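PDB 5K3H: acyl-coenzyme A oxidase from Caenorhabditis elegans, which catalyses the FAD- and oxygen-dependent desaturation of acyl-CoAs to (2E)-enoyl-CoAs, releasing hydrogen peroxide, in the first step of peroxisomal beta-oxidation. Local coordinates for residues Ala309-Thr314 / Leu614-Glu619; Leu4-Gln9 / Phe25-Met30; His216-Pro221 / Thr263-Arg268. All blocks are in the same frame, centred on the assembly; numbering follows the deposited sequence.

Interaction 1 (Ala309-Thr314 / Leu614-Glu619); sequences ALNIAT and LLDSWE
Helix-against-helix packing joins the C-terminal part of helix 590-616, with the type I turn Asp616-Glu619 that overlaps its last part, to helix 300-319 in the buried helical core of the acyl-CoA oxidase fold. The apolar part rests on Leu615, whose forked end suits a site bordered by both carbon and oxygen. With CG anti to its carbonyl carbon, it points its two methyls at the other helix: CD2 meets Leu310 CB at 3.6 Å, while CD1 lies 3.2 Å from Thr314 OG1, a tight fit, the two side chains crossing at about a right angle. Ile348 of helix 338-367 touches Leu615 as well.

The polar part belongs to Asn311, a short amide that can offer both a donor and an acceptor. Its amide runs alongside Leu615, antiparallel to it, OD1 and CG lying against Leu615 CB, and ND2 donates to Leu615 O at 3.3 Å, bent to 138° at the hydrogen; ND2 also serves Ser307 O within its own helix. Leu615 O is gripped a second time by Trp618 N. A water donates to Asn311 OD1 and to Asp616 OD1, and this carboxylate is further paired with Arg315 and Arg20. Thr314 satisfies its own buried hydroxyl: OG1, anti to the carbonyl carbon, donates to Leu310 O at 2.7 Å from above the carbonyl plane.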
loop_
_atom_site.group_PDB
_atom_site.type_symbol
_atom_site.label_atom_id
_atom_site.label_comp_id
_atom_site.label_asym_id
_atom_site.label_seq_id
_atom_site.Cartn_x
_atom_site.Cartn_y
_atom_site.Cartn_z
ATOM N N ALA B 309 -5.904 11.177 -5.563
ATOM C CA ALA B 309 -4.639 10.591 -5.991
ATOM C C ALA B 309 -4.446 10.706 -7.499
ATOM O O ALA B 309 -3.337 10.988 -7.968
ATOM C CB ALA B 309 -4.566 9.134 -5.542
ATOM N N LEU B 310 -5.522 10.547 -8.276
ATOM C CA LEU B 310 -5.367 10.589 -9.727
ATOM C C LEU B 310 -5.153 12.009 -10.232
ATOM O O LEU B 310 -4.370 12.225 -11.168
ATOM C CB LEU B 310 -6.582 9.943 -10.394
ATOM C CG LEU B 310 -6.668 8.430 -10.155
ATOM C CD1 LEU B 310 -8.085 7.950 -10.439
ATOM C CD2 LEU B 310 -5.665 7.711 -11.013
ATOM N N ASN B 311 -5.814 13.001 -9.616
ATOM C CA ASN B 311 -5.481 14.392 -9.915
ATOM C C ASN B 311 -3.980 14.626 -9.735
ATOM O O ASN B 311 -3.317 15.237 -10.583
ATOM C CB ASN B 311 -6.275 15.324 -9.007
ATOM C CG ASN B 311 -7.642 15.705 -9.586
ATOM O OD1 ASN B 311 -7.761 16.676 -10.323
ATOM N ND2 ASN B 311 -8.684 14.936 -9.237
ATOM N N ILE B 312 -3.426 14.146 -8.628
ATOM C CA ILE B 312 -2.011 14.375 -8.350
ATOM C C ILE B 312 -1.142 13.680 -9.387
ATOM O O ILE B 312 -0.278 14.305 -10.018
ATOM C CB ILE B 312 -1.669 13.913 -6.921
ATOM C CG1 ILE B 312 -2.424 14.776 -5.902
ATOM C CG2 ILE B 312 -0.143 13.886 -6.714
ATOM C CD1 ILE B 312 -2.627 14.104 -4.561
ATOM N N ALA B 313 -1.377 12.380 -9.598
ATOM C CA ALA B 313 -0.517 11.619 -10.483
ATOM C C ALA B 313 -0.689 12.025 -11.943
ATOM O O ALA B 313 0.276 11.963 -12.709
ATOM C CB ALA B 313 -0.786 10.131 -10.304
ATOM N N THR B 314 -1.899 12.415 -12.364
ATOM C CA THR B 314 -2.098 12.733 -13.775
ATOM C C THR B 314 -1.609 14.145 -14.103
ATOM O O THR B 314 -1.003 14.364 -15.165
ATOM C CB THR B 314 -3.575 12.559 -14.161
ATOM O OG1 THR B 314 -4.061 11.268 -13.712
ATOM C CG2 THR B 314 -3.764 12.694 -15.674
ATOM N N LEU B 614 -11.150 15.404 -17.022
ATOM C CA LEU B 614 -12.004 14.515 -16.235
ATOM C C LEU B 614 -11.686 14.578 -14.750
ATOM O O LEU B 614 -12.588 14.429 -13.916
ATOM C CB LEU B 614 -11.862 13.063 -16.715
ATOM C CG LEU B 614 -12.529 12.720 -18.047
ATOM C CD1 LEU B 614 -11.979 11.430 -18.566
ATOM C CD2 LEU B 614 -14.070 12.656 -17.890
ATOM N N LEU B 615 -10.425 14.812 -14.400
ATOM C CA LEU B 615 -10.058 14.933 -13.001
ATOM C C LEU B 615 -10.232 16.356 -12.486
ATOM O O LEU B 615 -10.622 16.533 -11.331
ATOM C CB LEU B 615 -8.618 14.466 -12.810
ATOM C CG LEU B 615 -8.432 12.974 -13.104
ATOM C CD1 LEU B 615 -6.958 12.695 -13.350
ATOM C CD2 LEU B 615 -8.993 12.100 -11.965
ATOM N N ASP B 616 -9.963 17.372 -13.321
ATOM C CA ASP B 616 -10.281 18.747 -12.942
ATOM C C ASP B 616 -11.757 18.922 -12.610
ATOM O O ASP B 616 -12.107 19.811 -11.836
ATOM C CB ASP B 616 -9.952 19.741 -14.053
ATOM C CG ASP B 616 -8.485 20.009 -14.196
ATOM O OD1 ASP B 616 -7.720 19.847 -13.211
ATOM O OD2 ASP B 616 -8.105 20.461 -15.311
ATOM N N SER B 617 -12.634 18.141 -13.239
ATOM C CA SER B 617 -14.067 18.308 -13.026
ATOM C C SER B 617 -14.484 18.019 -11.595
ATOM O O SER B 617 -15.597 18.387 -11.207
ATOM C CB SER B 617 -14.855 17.437 -13.999
ATOM O OG SER B 617 -14.636 17.858 -15.345
ATOM N N TRP B 618 -13.654 17.325 -10.810
ATOM C CA TRP B 618 -13.973 17.158 -9.396
ATOM C C TRP B 618 -13.735 18.434 -8.594
ATOM O O TRP B 618 -14.171 18.513 -7.438
ATOM C CB TRP B 618 -13.158 16.010 -8.830
ATOM C CG TRP B 618 -13.587 14.737 -9.392
ATOM C CD1 TRP B 618 -13.393 14.305 -10.666
ATOM C CD2 TRP B 618 -14.283 13.700 -8.714
ATOM N NE1 TRP B 618 -13.939 13.057 -10.831
ATOM C CE2 TRP B 618 -14.490 12.663 -9.639
ATOM C CE3 TRP B 618 -14.744 13.539 -7.409
ATOM C CZ2 TRP B 618 -15.135 11.478 -9.301
ATOM C CZ3 TRP B 618 -15.394 12.353 -7.074
ATOM C CH2 TRP B 618 -15.576 11.341 -8.021
ATOM N N GLU B 619 -13.005 19.386 -9.175
ATOM C CA GLU B 619 -12.817 20.737 -8.668
ATOM C C GLU B 619 -12.351 20.741 -7.211
ATOM O O GLU B 619 -13.044 21.204 -6.304
ATOM C CB GLU B 619 -14.096 21.539 -8.895
ATOM C CG GLU B 619 -14.339 21.717 -10.381
ATOM C CD GLU B 619 -15.469 22.631 -10.669
ATOM O OE1 GLU B 619 -16.450 22.630 -9.888
ATOM O OE2 GLU B 619 -15.374 23.366 -11.666
HETATM O O HOH W 1 -6.286 17.273 -12.700
#

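Interaction 2 (Leu4-Gln9 / Phe25-Met30); sequences LNKTIQ and FDTHAM
Lys6 CG, anti to the carbonyl carbon (chi1 -62°), is set over the His28 ring; bends at chi2 and chi4 then turn the amine back toward Asp26. Thr27 adopts the crowded rotamer with OG1 between backbone N and carbonyl carbon (chi1 61°), which presents the hydroxyl to Lys6 N; the N-H reaches OG1 at 3.0 Å. In return, Thr27 N donates to Leu4 O at 3.2 Å, so Thr27 holds the loop at two points, its N-H on Leu4 O and its hydroxyl on Lys6 N.

Lys6 CG sits over the centre of the imidazole face, 3.4 Å from the ring centroid, a CH-pi contact made at about a right angle between the side chains. Beyond it NZ forms a salt bridge to Asp26 OD1, a weak hydrogen bond at 3.1 Å, and also donates to His3 O. Asp26 suits this place because OD1 caps helix 27-35 as well, accepting weakly from His28 N. An alanine at His28 would remove the imidazole, and would probably deprive the Lys6 methylenes of their platform and Glu619 of its bond from ND1. Asn5 folds back into an Asx turn, OD1 accepting from Thr7 N at 2.8 Å. The N-terminal loop thus lies along the start of helix 27-35, with helix 14-21 beside Asn5 and Ile8, and helices 590-616 and 557-577 packed against Phe25.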
loop_
_atom_site.group_PDB
_atom_site.type_symbol
_atom_site.label_atom_id
_atom_site.label_comp_id
_atom_site.label_asym_id
_atom_site.label_seq_id
_atom_site.Cartn_x
_atom_site.Cartn_y
_atom_site.Cartn_z
ATOM N N LEU B 4 -13.310 25.344 -22.644
ATOM C CA LEU B 4 -14.135 24.279 -22.077
ATOM C C LEU B 4 -13.634 23.850 -20.686
ATOM O O LEU B 4 -14.436 23.573 -19.786
ATOM C CB LEU B 4 -14.164 23.112 -23.057
ATOM C CG LEU B 4 -15.045 23.438 -24.289
ATOM C CD1 LEU B 4 -14.928 22.399 -25.426
ATOM C CD2 LEU B 4 -16.525 23.651 -23.889
ATOM N N ASN B 5 -12.319 23.789 -20.483
ATOM C CA ASN B 5 -11.768 23.455 -19.168
ATOM C C ASN B 5 -11.695 24.730 -18.325
ATOM O O ASN B 5 -11.025 25.701 -18.701
ATOM C CB ASN B 5 -10.404 22.762 -19.301
ATOM C CG ASN B 5 -9.786 22.393 -17.946
ATOM O OD1 ASN B 5 -9.544 23.265 -17.103
ATOM N ND2 ASN B 5 -9.534 21.094 -17.728
ATOM N N LYS B 6 -12.443 24.755 -17.226
ATOM C CA LYS B 6 -12.592 25.954 -16.407
ATOM C C LYS B 6 -11.495 26.105 -15.369
ATOM O O LYS B 6 -11.564 27.040 -14.560
ATOM C CB LYS B 6 -13.958 25.959 -15.701
ATOM C CG LYS B 6 -15.119 25.976 -16.664
ATOM C CD LYS B 6 -15.019 27.195 -17.542
ATOM C CE LYS B 6 -16.253 27.373 -18.374
ATOM N NZ LYS B 6 -16.323 26.366 -19.465
ATOM N N THR B 7 -10.526 25.184 -15.328
ATOM C CA THR B 7 -9.442 25.270 -14.357
ATOM C C THR B 7 -8.203 26.000 -14.895
ATOM O O THR B 7 -7.385 26.475 -14.094
ATOM C CB THR B 7 -9.109 23.855 -13.881
ATOM O OG1 THR B 7 -10.302 23.266 -13.356
ATOM C CG2 THR B 7 -8.051 23.854 -12.807
ATOM N N ILE B 8 -8.093 26.177 -16.220
ATOM C CA ILE B 8 -6.958 26.885 -16.802
ATOM C C ILE B 8 -6.900 28.303 -16.243
ATOM O O ILE B 8 -7.926 28.985 -16.135
ATOM C CB ILE B 8 -7.093 26.917 -18.336
ATOM C CG1 ILE B 8 -7.118 25.501 -18.928
ATOM C CG2 ILE B 8 -5.977 27.765 -18.998
ATOM C CD1 ILE B 8 -7.599 25.479 -20.374
ATOM N N GLN B 9 -5.699 28.764 -15.894
ATOM C CA GLN B 9 -5.479 30.165 -15.559
ATOM C C GLN B 9 -4.260 30.678 -16.318
ATOM O O GLN B 9 -3.377 29.897 -16.683
ATOM C CB GLN B 9 -5.272 30.369 -14.048
ATOM C CG GLN B 9 -6.519 30.167 -13.206
ATOM C CD GLN B 9 -6.269 30.438 -11.738
ATOM O OE1 GLN B 9 -5.461 31.300 -11.380
ATOM N NE2 GLN B 9 -6.944 29.685 -10.873
ATOM N N PHE B 25 -15.378 18.912 -23.426
ATOM C CA PHE B 25 -16.560 19.152 -22.616
ATOM C C PHE B 25 -16.244 20.207 -21.568
ATOM O O PHE B 25 -15.080 20.443 -21.209
ATOM C CB PHE B 25 -17.064 17.866 -21.930
ATOM C CG PHE B 25 -16.084 17.272 -20.948
ATOM C CD1 PHE B 25 -15.104 16.381 -21.371
ATOM C CD2 PHE B 25 -16.138 17.609 -19.601
ATOM C CE1 PHE B 25 -14.200 15.863 -20.486
ATOM C CE2 PHE B 25 -15.232 17.093 -18.700
ATOM C CZ PHE B 25 -14.277 16.217 -19.129
ATOM N N ASP B 26 -17.324 20.798 -21.050
ATOM C CA ASP B 26 -17.277 21.864 -20.050
ATOM C C ASP B 26 -17.146 21.255 -18.650
ATOM O O ASP B 26 -18.053 20.564 -18.179
ATOM C CB ASP B 26 -18.563 22.684 -20.200
ATOM C CG ASP B 26 -18.734 23.750 -19.135
ATOM O OD1 ASP B 26 -17.832 23.960 -18.293
ATOM O OD2 ASP B 26 -19.817 24.385 -19.123
ATOM N N THR B 27 -16.054 21.560 -17.955
ATOM C CA THR B 27 -15.808 20.887 -16.682
ATOM C C THR B 27 -16.751 21.360 -15.577
ATOM O O THR B 27 -16.998 20.597 -14.633
ATOM C CB THR B 27 -14.336 21.051 -16.238
ATOM O OG1 THR B 27 -14.004 22.437 -16.062
ATOM C CG2 THR B 27 -13.380 20.443 -17.261
ATOM N N HIS B 28 -17.316 22.575 -15.679
ATOM C CA HIS B 28 -18.389 22.958 -14.756
ATOM C C HIS B 28 -19.580 22.019 -14.899
ATOM O O HIS B 28 -20.244 21.697 -13.904
ATOM C CB HIS B 28 -18.866 24.401 -15.004
ATOM C CG HIS B 28 -17.965 25.472 -14.468
ATOM N ND1 HIS B 28 -16.927 25.219 -13.595
ATOM C CD2 HIS B 28 -17.955 26.808 -14.691
ATOM C CE1 HIS B 28 -16.316 26.355 -13.304
ATOM N NE2 HIS B 28 -16.921 27.333 -13.955
ATOM N N ALA B 29 -19.901 21.623 -16.147
ATOM C CA ALA B 29 -21.033 20.739 -16.417
ATOM C C ALA B 29 -20.750 19.319 -15.956
ATOM O O ALA B 29 -21.645 18.632 -15.441
ATOM C CB ALA B 29 -21.368 20.757 -17.912
ATOM N N MET B 30 -19.503 18.876 -16.102
ATOM C CA MET B 30 -19.121 17.572 -15.564
ATOM C C MET B 30 -19.135 17.585 -14.046
ATOM O O MET B 30 -19.510 16.587 -13.427
ATOM C CB MET B 30 -17.728 17.165 -16.070
ATOM C CG MET B 30 -17.324 15.734 -15.703
ATOM S SD MET B 30 -18.413 14.498 -16.450
ATOM C CE MET B 30 -17.658 14.300 -18.078
#

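Interaction 3 (His216-Pro221 / Thr263-Arg268); sequences HTFMVP and TNLLMR
Phe218 of strand 211-221 and Leu265 of the loop after strand 258-261 form a single antiparallel bridge as a non-hydrogen-bonded pair, and the bonds lie to both sides of it. Leu266 N donates to Thr217 O at 3.0 Å, nearly straight at 169°, and Met219 N donates to Asn264 O at 2.8 Å; each donor lies in the plane of the carbonyl it meets. Asn264 O takes in addition a CA-H...O contact from Phe218 CA.

Asn264, CG anti to its carbonyl carbon, sends ND2 to Met219 O at 2.7 Å; this oxygen stays close to the amide plane of Asn264, whereas ND2 stands above the carbonyl plane of Met219. Asparagine suits the site because its short amide adds a third bond beside the single bridge, from a residue still in the 3-10 segment. A water donates to Leu266 O and accepts weakly from Thr217 N, while Thr217 OG1 is bonded to Gln127 and His216 NE2 to Tyr278.

Side-chain packing flanks the bonds. Leu265 CD1 meets Phe218 CE1 at 3.6 Å, Phe176 lying beside both, Met219 CB faces Leu266 CD2, and Leu266 CD1 lies against the Thr217 hydroxyl. The loop thus bonds to the edge of 211-221 that faces away from strand 199-208. The side chain of Thr217 is about 4 Å from that of Tyr149, part of the site for an FAD shared between the two subunits. With backbone and side-chain amides making the bonds and no salt bridge between the segments, the contact is likely to depend little on ionisation.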
loop_
_atom_site.group_PDB
_atom_site.type_symbol
_atom_site.label_atom_id
_atom_site.label_comp_id
_atom_site.label_asym_id
_atom_site.label_seq_id
_atom_site.Cartn_x
_atom_site.Cartn_y
_atom_site.Cartn_z
ATOM N N HIS B 216 -27.008 -4.257 23.325
ATOM C CA HIS B 216 -27.831 -3.058 23.384
ATOM C C HIS B 216 -26.920 -1.847 23.555
ATOM O O HIS B 216 -25.737 -1.979 23.887
ATOM C CB HIS B 216 -28.834 -3.137 24.535
ATOM C CG HIS B 216 -29.928 -4.129 24.316
ATOM N ND1 HIS B 216 -29.717 -5.489 24.344
ATOM C CD2 HIS B 216 -31.249 -3.957 24.070
ATOM C CE1 HIS B 216 -30.866 -6.116 24.136
ATOM N NE2 HIS B 216 -31.810 -5.210 23.962
ATOM N N THR B 217 -27.460 -0.651 23.333
ATOM C CA THR B 217 -26.643 0.557 23.386
ATOM C C THR B 217 -27.077 1.494 24.515
ATOM O O THR B 217 -28.274 1.643 24.816
ATOM C CB THR B 217 -26.639 1.288 22.016
ATOM O OG1 THR B 217 -27.966 1.683 21.656
ATOM C CG2 THR B 217 -26.074 0.387 20.930
ATOM N N PHE B 218 -26.080 2.142 25.117
ATOM C CA PHE B 218 -26.275 2.927 26.325
ATOM C C PHE B 218 -25.550 4.254 26.181
ATOM O O PHE B 218 -24.412 4.307 25.697
ATOM C CB PHE B 218 -25.752 2.209 27.591
ATOM C CG PHE B 218 -26.342 0.835 27.809
ATOM C CD1 PHE B 218 -27.446 0.662 28.632
ATOM C CD2 PHE B 218 -25.850 -0.265 27.124
ATOM C CE1 PHE B 218 -28.008 -0.578 28.814
ATOM C CE2 PHE B 218 -26.406 -1.522 27.320
ATOM C CZ PHE B 218 -27.484 -1.670 28.156
ATOM N N MET B 219 -26.197 5.321 26.637
ATOM C CA MET B 219 -25.507 6.595 26.761
ATOM C C MET B 219 -24.641 6.526 28.008
ATOM O O MET B 219 -25.126 6.152 29.075
ATOM C CB MET B 219 -26.508 7.751 26.838
ATOM C CG MET B 219 -25.862 9.114 27.012
ATOM S SD MET B 219 -24.739 9.544 25.649
ATOM C CE MET B 219 -25.944 9.946 24.407
ATOM N N VAL B 220 -23.346 6.822 27.864
ATOM C CA VAL B 220 -22.382 6.657 28.942
ATOM C C VAL B 220 -21.543 7.920 29.105
ATOM O O VAL B 220 -20.839 8.317 28.171
ATOM C CB VAL B 220 -21.461 5.443 28.724
ATOM C CG1 VAL B 220 -20.525 5.267 29.916
ATOM C CG2 VAL B 220 -22.272 4.189 28.504
ATOM N N PRO B 221 -21.615 8.615 30.247
ATOM C CA PRO B 221 -20.640 9.679 30.521
ATOM C C PRO B 221 -19.289 9.088 30.848
ATOM O O PRO B 221 -19.182 8.132 31.626
ATOM C CB PRO B 221 -21.225 10.421 31.725
ATOM C CG PRO B 221 -22.176 9.489 32.343
ATOM C CD PRO B 221 -22.651 8.519 31.293
ATOM N N THR B 263 -32.531 4.693 32.471
ATOM C CA THR B 263 -32.954 5.403 31.269
ATOM C C THR B 263 -31.793 5.821 30.369
ATOM O O THR B 263 -32.042 6.453 29.335
ATOM C CB THR B 263 -33.774 6.637 31.654
ATOM O OG1 THR B 263 -33.034 7.411 32.608
ATOM C CG2 THR B 263 -35.121 6.234 32.251
ATOM N N ASN B 264 -30.541 5.472 30.715
ATOM C CA ASN B 264 -29.432 5.615 29.771
ATOM C C ASN B 264 -29.383 4.492 28.745
ATOM O O ASN B 264 -28.614 4.605 27.790
ATOM C CB ASN B 264 -28.080 5.692 30.482
ATOM C CG ASN B 264 -27.797 7.063 31.067
ATOM O OD1 ASN B 264 -28.684 7.722 31.589
ATOM N ND2 ASN B 264 -26.548 7.497 30.973
ATOM N N LEU B 265 -30.145 3.412 28.938
ATOM C CA LEU B 265 -30.415 2.474 27.859
ATOM C C LEU B 265 -31.204 3.192 26.771
ATOM O O LEU B 265 -32.262 3.763 27.050
ATOM C CB LEU B 265 -31.209 1.271 28.380
ATOM C CG LEU B 265 -31.848 0.336 27.332
ATOM C CD1 LEU B 265 -30.796 -0.509 26.617
ATOM C CD2 LEU B 265 -32.933 -0.560 27.914
ATOM N N LEU B 266 -30.677 3.197 25.541
ATOM C CA LEU B 266 -31.356 3.854 24.424
ATOM C C LEU B 266 -32.594 3.040 24.053
ATOM O O LEU B 266 -32.482 1.866 23.675
ATOM C CB LEU B 266 -30.407 3.987 23.232
ATOM C CG LEU B 266 -29.108 4.777 23.498
ATOM C CD1 LEU B 266 -28.356 5.086 22.215
ATOM C CD2 LEU B 266 -29.382 6.056 24.299
ATOM N N MET B 267 -33.778 3.651 24.167
ATOM C CA MET B 267 -35.020 2.883 24.234
ATOM C C MET B 267 -36.047 3.283 23.174
ATOM O O MET B 267 -37.255 3.218 23.413
ATOM C CB MET B 267 -35.637 3.009 25.625
ATOM C CG MET B 267 -34.981 2.137 26.667
ATOM S SD MET B 267 -35.812 2.198 28.265
ATOM C CE MET B 267 -34.902 3.493 29.091
ATOM N N ARG B 268 -35.605 3.654 21.970
ATOM C CA ARG B 268 -36.579 3.925 20.917
ATOM C C ARG B 268 -37.339 2.660 20.542
ATOM O O ARG B 268 -38.561 2.692 20.354
ATOM C CB ARG B 268 -35.890 4.519 19.684
ATOM C CG ARG B 268 -36.827 4.758 18.488
ATOM C CD ARG B 268 -36.216 5.725 17.475
ATOM N NE ARG B 268 -36.121 7.049 18.082
ATOM C CZ ARG B 268 -36.952 8.058 17.831
ATOM N NH1 ARG B 268 -37.944 7.912 16.963
ATOM N NH2 ARG B 268 -36.793 9.213 18.463
HETATM O O HOH W 2 -30.754 -0.453 22.703
#

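In the fold
Interactions 1 and 2 adjoin, their centres about 12 Å apart, and share elements: they are probably hydrogen-bonded through Asn5 to Asp616, besides the His28 to Glu619 pair, and Ser617 packs on Thr27 and Met30. Thus the N-terminal segment and helix 27-35 are fastened to the end of helix 590-616, which in turn rests on helix 300-319. Interaction 1 is fully buried and joins leucine packing to an amide and a bound water; interaction 2, nearer the surface, adds a salt bridge and a lysine laid over a ring. Interaction 3 lies across the chain's centre, about 44 Å from interaction 1 between centres, in the beta region, where backbone bonds dominate and the contact is again buried.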